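Local coordinates for beta-glucosidase (PDB 5M6G), which probably hydrolyses terminal, non-reducing beta-D-glucosyl residues to release beta-D-glucose, as a family 3 glycoside hydrolase, at residues Ser209-Leu214 / Val226-Lys231; Glu217-Thr222 / Leu374-Glu379. All blocks are in the same frame, centred on the assembly; numbering follows the deposited sequence.

Interaction 1: Ser209-Leu214 / Val226-Lys231. With SOR (sorbitol), chain L.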
loop_
_atom_site.group_PDB
_atom_site.type_symbol
_atom_site.label_atom_id
_atom_site.label_comp_id
_atom_site.label_asym_id
_atom_site.label_seq_id
_atom_site.Cartn_x
_atom_site.Cartn_y
_atom_site.Cartn_z
ATOM N N SER A 209 -0.402 -8.031 -10.897
ATOM C CA SER A 209 -1.564 -8.901 -10.776
ATOM C C SER A 209 -2.503 -8.450 -9.657
ATOM O O SER A 209 -3.687 -8.800 -9.676
ATOM C CB SER A 209 -1.098 -10.340 -10.543
ATOM O OG SER A 209 -0.529 -10.470 -9.256
ATOM N N ALA A 210 -2.006 -7.673 -8.687
ATOM C CA ALA A 210 -2.893 -7.056 -7.701
ATOM C C ALA A 210 -3.986 -6.235 -8.374
ATOM O O ALA A 210 -5.121 -6.171 -7.880
ATOM C CB ALA A 210 -2.091 -6.173 -6.749
ATOM N N VAL A 211 -3.656 -5.586 -9.497
ATOM C CA VAL A 211 -4.639 -4.781 -10.225
ATOM C C VAL A 211 -5.774 -5.663 -10.724
ATOM O O VAL A 211 -6.962 -5.318 -10.616
ATOM C CB VAL A 211 -3.964 -4.044 -11.397
ATOM C CG1 VAL A 211 -5.021 -3.328 -12.266
ATOM C CG2 VAL A 211 -2.931 -3.053 -10.885
ATOM N N THR A 212 -5.416 -6.803 -11.311
ATOM C CA THR A 212 -6.417 -7.709 -11.857
ATOM C C THR A 212 -7.309 -8.261 -10.756
ATOM O O THR A 212 -8.516 -8.440 -10.957
ATOM C CB THR A 212 -5.724 -8.836 -12.617
ATOM O OG1 THR A 212 -4.858 -8.264 -13.609
ATOM C CG2 THR A 212 -6.743 -9.752 -13.276
ATOM N N GLY A 213 -6.739 -8.519 -9.578
ATOM C CA GLY A 213 -7.551 -8.997 -8.469
ATOM C C GLY A 213 -8.523 -7.939 -7.977
ATOM O O GLY A 213 -9.712 -8.209 -7.783
ATOM N N LEU A 214 -8.027 -6.715 -7.778
ATOM C CA LEU A 214 -8.869 -5.632 -7.282
ATOM C C LEU A 214 -9.995 -5.318 -8.260
ATOM O O LEU A 214 -11.159 -5.184 -7.865
ATOM C CB LEU A 214 -8.009 -4.388 -7.034
ATOM C CG LEU A 214 -7.130 -4.351 -5.777
ATOM C CD1 LEU A 214 -6.044 -3.295 -5.919
ATOM C CD2 LEU A 214 -8.005 -4.053 -4.563
ATOM N N VAL A 226 -13.309 -3.075 -7.701
ATOM C CA VAL A 226 -12.835 -1.866 -7.044
ATOM C C VAL A 226 -11.708 -1.301 -7.900
ATOM O O VAL A 226 -10.823 -2.048 -8.334
ATOM C CB VAL A 226 -12.352 -2.163 -5.609
ATOM C CG1 VAL A 226 -11.448 -1.052 -5.092
ATOM C CG2 VAL A 226 -13.551 -2.398 -4.679
ATOM N N MET A 227 -11.753 -0.000 -8.169
ATOM C CA MET A 227 -10.729 0.580 -9.027
ATOM C C MET A 227 -9.384 0.566 -8.316
ATOM O O MET A 227 -9.286 0.880 -7.126
ATOM C CB MET A 227 -11.096 2.004 -9.445
ATOM C CG MET A 227 -10.079 2.613 -10.407
ATOM S SD MET A 227 -10.695 4.075 -11.276
ATOM C CE MET A 227 -10.783 5.257 -9.946
ATOM N N ALA A 228 -8.351 0.166 -9.045
ATOM C CA ALA A 228 -6.990 0.128 -8.527
ATOM C C ALA A 228 -6.223 1.361 -8.993
ATOM O O ALA A 228 -6.624 2.053 -9.943
ATOM C CB ALA A 228 -6.269 -1.149 -8.972
ATOM N N THR A 229 -5.108 1.633 -8.304
ATOM C CA THR A 229 -4.286 2.815 -8.556
ATOM C C THR A 229 -2.823 2.390 -8.629
ATOM O O THR A 229 -2.245 1.989 -7.617
ATOM C CB THR A 229 -4.463 3.860 -7.453
ATOM O OG1 THR A 229 -5.861 4.061 -7.181
ATOM C CG2 THR A 229 -3.836 5.176 -7.872
ATOM N N ALA A 230 -2.211 2.497 -9.802
ATOM C CA ALA A 230 -0.765 2.320 -9.880
ATOM C C ALA A 230 -0.097 3.577 -9.329
ATOM O O ALA A 230 -0.352 4.683 -9.818
ATOM C CB ALA A 230 -0.322 2.037 -11.315
ATOM N N LYS A 231 0.737 3.415 -8.300
ATOM C CA LYS A 231 1.409 4.555 -7.667
ATOM C C LYS A 231 2.851 4.196 -7.268
ATOM O O LYS A 231 3.177 3.018 -7.138
ATOM C CB LYS A 231 0.622 5.025 -6.433
ATOM C CG LYS A 231 0.683 4.083 -5.231
ATOM C CD LYS A 231 -0.302 4.515 -4.124
ATOM C CE LYS A 231 -0.023 3.749 -2.805
ATOM N NZ LYS A 231 -0.927 4.217 -1.702
HETATM C C1 SOR L . -0.008 7.633 -1.014
HETATM C C2 SOR L . -1.327 7.615 -0.260
HETATM C C3 SOR L . -1.523 8.966 0.421
HETATM C C4 SOR L . -2.631 8.897 1.469
HETATM C C5 SOR L . -2.510 9.985 2.540
HETATM C C6 SOR L . -3.422 9.609 3.704
HETATM O O1 SOR L . 0.478 6.325 -1.193
HETATM O O2 SOR L . -2.389 7.361 -1.162
HETATM O O3 SOR L . -1.856 9.912 -0.561
HETATM O O4 SOR L . -3.892 8.992 0.838
HETATM O O5 SOR L . -1.171 10.144 2.993
HETATM O O6 SOR L . -3.068 10.333 4.864
#

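Interaction 2: Glu217-Thr222 / Leu374-Glu379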
loop_
_atom_site.group_PDB
_atom_site.type_symbol
_atom_site.label_atom_id
_atom_site.label_comp_id
_atom_site.label_asym_id
_atom_site.label_seq_id
_atom_site.Cartn_x
_atom_site.Cartn_y
_atom_site.Cartn_z
ATOM N N GLU A 217 -11.107 -8.582 -14.505
ATOM C CA GLU A 217 -10.621 -8.373 -15.866
ATOM C C GLU A 217 -11.152 -7.068 -16.447
ATOM O O GLU A 217 -10.429 -6.338 -17.133
ATOM C CB GLU A 217 -11.034 -9.545 -16.749
ATOM C CG GLU A 217 -10.516 -9.459 -18.165
ATOM C CD GLU A 217 -11.178 -10.468 -19.071
ATOM O OE1 GLU A 217 -10.722 -10.618 -20.222
ATOM O OE2 GLU A 217 -12.161 -11.110 -18.626
ATOM N N ALA A 218 -12.414 -6.761 -16.190
ATOM C CA ALA A 218 -13.029 -5.530 -16.658
ATOM C C ALA A 218 -13.533 -4.765 -15.446
ATOM O O ALA A 218 -14.317 -5.300 -14.654
ATOM C CB ALA A 218 -14.168 -5.827 -17.636
ATOM N N LEU A 219 -13.071 -3.527 -15.294
ATOM C CA LEU A 219 -13.559 -2.676 -14.219
ATOM C C LEU A 219 -15.083 -2.617 -14.251
ATOM O O LEU A 219 -15.686 -2.404 -15.308
ATOM C CB LEU A 219 -12.957 -1.277 -14.358
ATOM C CG LEU A 219 -13.075 -0.356 -13.157
ATOM C CD1 LEU A 219 -12.355 -0.957 -11.969
ATOM C CD2 LEU A 219 -12.496 0.997 -13.488
ATOM N N GLY A 220 -15.706 -2.858 -13.094
ATOM C CA GLY A 220 -17.150 -2.815 -12.962
ATOM C C GLY A 220 -17.898 -4.079 -13.347
ATOM O O GLY A 220 -19.128 -4.109 -13.219
ATOM N N ALA A 221 -17.206 -5.129 -13.798
ATOM C CA ALA A 221 -17.900 -6.308 -14.319
ATOM C C ALA A 221 -18.607 -7.093 -13.216
ATOM O O ALA A 221 -19.691 -7.644 -13.441
ATOM C CB ALA A 221 -16.917 -7.210 -15.065
ATOM N N THR A 222 -18.009 -7.185 -12.034
ATOM C CA THR A 222 -18.609 -7.895 -10.917
ATOM C C THR A 222 -18.905 -6.913 -9.795
ATOM O O THR A 222 -18.373 -5.796 -9.777
ATOM C CB THR A 222 -17.695 -9.013 -10.390
ATOM O OG1 THR A 222 -16.742 -8.452 -9.477
ATOM C CG2 THR A 222 -16.965 -9.703 -11.532
ATOM N N LEU A 374 -15.289 10.807 -15.475
ATOM C CA LEU A 374 -16.660 10.331 -15.644
ATOM C C LEU A 374 -16.690 8.943 -16.267
ATOM O O LEU A 374 -17.546 8.125 -15.917
ATOM C CB LEU A 374 -17.464 11.314 -16.497
ATOM C CG LEU A 374 -17.671 12.685 -15.864
ATOM C CD1 LEU A 374 -18.292 13.639 -16.891
ATOM C CD2 LEU A 374 -18.538 12.559 -14.604
ATOM N N THR A 375 -15.766 8.660 -17.192
ATOM C CA THR A 375 -15.716 7.329 -17.790
ATOM C C THR A 375 -15.573 6.255 -16.719
ATOM O O THR A 375 -16.284 5.244 -16.741
ATOM C CB THR A 375 -14.569 7.252 -18.803
ATOM O OG1 THR A 375 -14.901 8.060 -19.942
ATOM C CG2 THR A 375 -14.338 5.820 -19.270
ATOM N N LYS A 376 -14.686 6.477 -15.748
ATOM C CA LYS A 376 -14.490 5.493 -14.690
ATOM C C LYS A 376 -15.717 5.389 -13.790
ATOM O O LYS A 376 -16.070 4.291 -13.337
ATOM C CB LYS A 376 -13.241 5.849 -13.887
ATOM C CG LYS A 376 -11.959 5.632 -14.692
ATOM C CD LYS A 376 -11.729 4.128 -14.895
ATOM C CE LYS A 376 -10.728 3.818 -16.022
ATOM N NZ LYS A 376 -11.271 4.106 -17.399
ATOM N N LYS A 377 -16.395 6.510 -13.533
ATOM C CA LYS A 377 -17.640 6.439 -12.765
ATOM C C LYS A 377 -18.693 5.595 -13.482
ATOM O O LYS A 377 -19.373 4.779 -12.850
ATOM C CB LYS A 377 -18.165 7.845 -12.478
ATOM C CG LYS A 377 -17.293 8.633 -11.506
ATOM C CD LYS A 377 -17.939 9.972 -11.141
ATOM C CE LYS A 377 -17.216 10.650 -9.997
ATOM N NZ LYS A 377 -17.965 11.848 -9.505
ATOM N N PHE A 378 -18.845 5.765 -14.801
ATOM C CA PHE A 378 -19.795 4.924 -15.533
ATOM C C PHE A 378 -19.352 3.468 -15.554
ATOM O O PHE A 378 -20.172 2.558 -15.370
ATOM C CB PHE A 378 -19.974 5.422 -16.964
ATOM C CG PHE A 378 -20.859 6.628 -17.076
ATOM C CD1 PHE A 378 -22.237 6.506 -16.955
ATOM C CD2 PHE A 378 -20.312 7.881 -17.311
ATOM C CE1 PHE A 378 -23.062 7.627 -17.051
ATOM C CE2 PHE A 378 -21.123 8.999 -17.420
ATOM C CZ PHE A 378 -22.507 8.868 -17.278
ATOM N N GLU A 379 -18.066 3.224 -15.797
ATOM C CA GLU A 379 -17.576 1.853 -15.840
ATOM C C GLU A 379 -17.765 1.168 -14.498
ATOM O O GLU A 379 -18.123 -0.011 -14.440
ATOM C CB GLU A 379 -16.102 1.830 -16.262
ATOM C CG GLU A 379 -15.894 2.187 -17.741
ATOM C CD GLU A 379 -14.430 2.399 -18.117
ATOM O OE1 GLU A 379 -13.608 2.713 -17.225
ATOM O OE2 GLU A 379 -14.103 2.274 -19.315
#

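Interaction 1: Ser209-Leu214 / Val226-Lys231
L214 and V211, on the inner side of helix 209-215, close over A228 where the chain returns into strand 229-233, the helix-to-strand connection of an alpha/beta unit in the TIM-barrel-like N-terminal domain of this family 3 enzyme. The tight part is apolar and small. The methyl CB of A228 points at the helix and is met by one branch of L214, CD1, at 3.7 Å, while V211 CG1 touches the same CB more lightly at 4.1 Å. With its CG set anti to the carbonyl carbon (chi1 -77°), L214 reaches toward the strand side and carries CD1 onto A228; V211 is also packed against P180 and V271. At the end of the helix the backbones join: V226 N donates to L214 O at 3.0 Å, a nearly straight bond (163° at the hydrogen) that reaches the oxygen from above the carbonyl plane. A228 N is taken by the side-chain amide oxygen of Q215, the residue after L214.

The two segments diverge in the other direction. S209 and A210 turn to helix 155-170, and T212, partly exposed, has its hydroxyl hydrogen-bonded to R269 NH1. The strand runs on toward the sorbitol pocket; on the way T229 OG1 bonds to S177 O and W176 NE1. In the pocket the extended chain of K231, also held by the carbonyl of F178, places NZ 2.6 Å from O1 of the bound sorbitol.

Interaction 2: Glu217-Thr222 / Leu374-Glu379
A type II beta turn, A218 to A221, in the connection between helix 209-215 and strand 229-233 lies against the C-terminal end of helix 363-379. L219 and G220, its two central residues, make the contact. The leucine has its CG anti to the backbone N (chi1 -165°), which turns the branch CD2 onto the aliphatic part of K376, 3.5 Å from CD; the two side chains cross at about a right angle. CE of the lysine is more distant, so the methyl rests on the middle of the chain and not on the charge. That charge is occupied within the helix: bends at chi2 and chi4 fold K376 back until NZ meets OE1 of E379, three residues on, at 2.7 Å. NZ meets this oxygen on the syn side of the carboxylate, and the salt bridge probably holds the lysine in its folded shape under L219.

The backbones meet at the last turn of the helix. G220 CA lies 3.3 Å from E379 O in a nearly straight CA-H...O contact (167° at the hydrogen), and no conventional hydrogen bond crosses between the segments. S225 OG accepts the G220 amide, and A221 N closes the turn on A218 O. A positive phi (84°) at the third position, filled by glycine, is the signature of the type II turn.

How the interactions relate
Followed from the N terminus, the first of these segments is on helix 209-215; then comes the loop holding 217-222, then 226-231 on the way into strand 229-233, and much later 374-379 on helix 363-379. Interaction 1 closes the short excursion between helix and strand. Interaction 2 closes a far longer one, 151 intervening residues, starting inside that excursion, so the two cross. Both lie in the N-terminal family domain, their centres about 12 Å apart, and they touch: M227 CA packs on L219 CD1 at 3.7 Å, and M227 SD on K376 CD at 3.8 Å. M227 thus joins the strand's approach to helix 363-379.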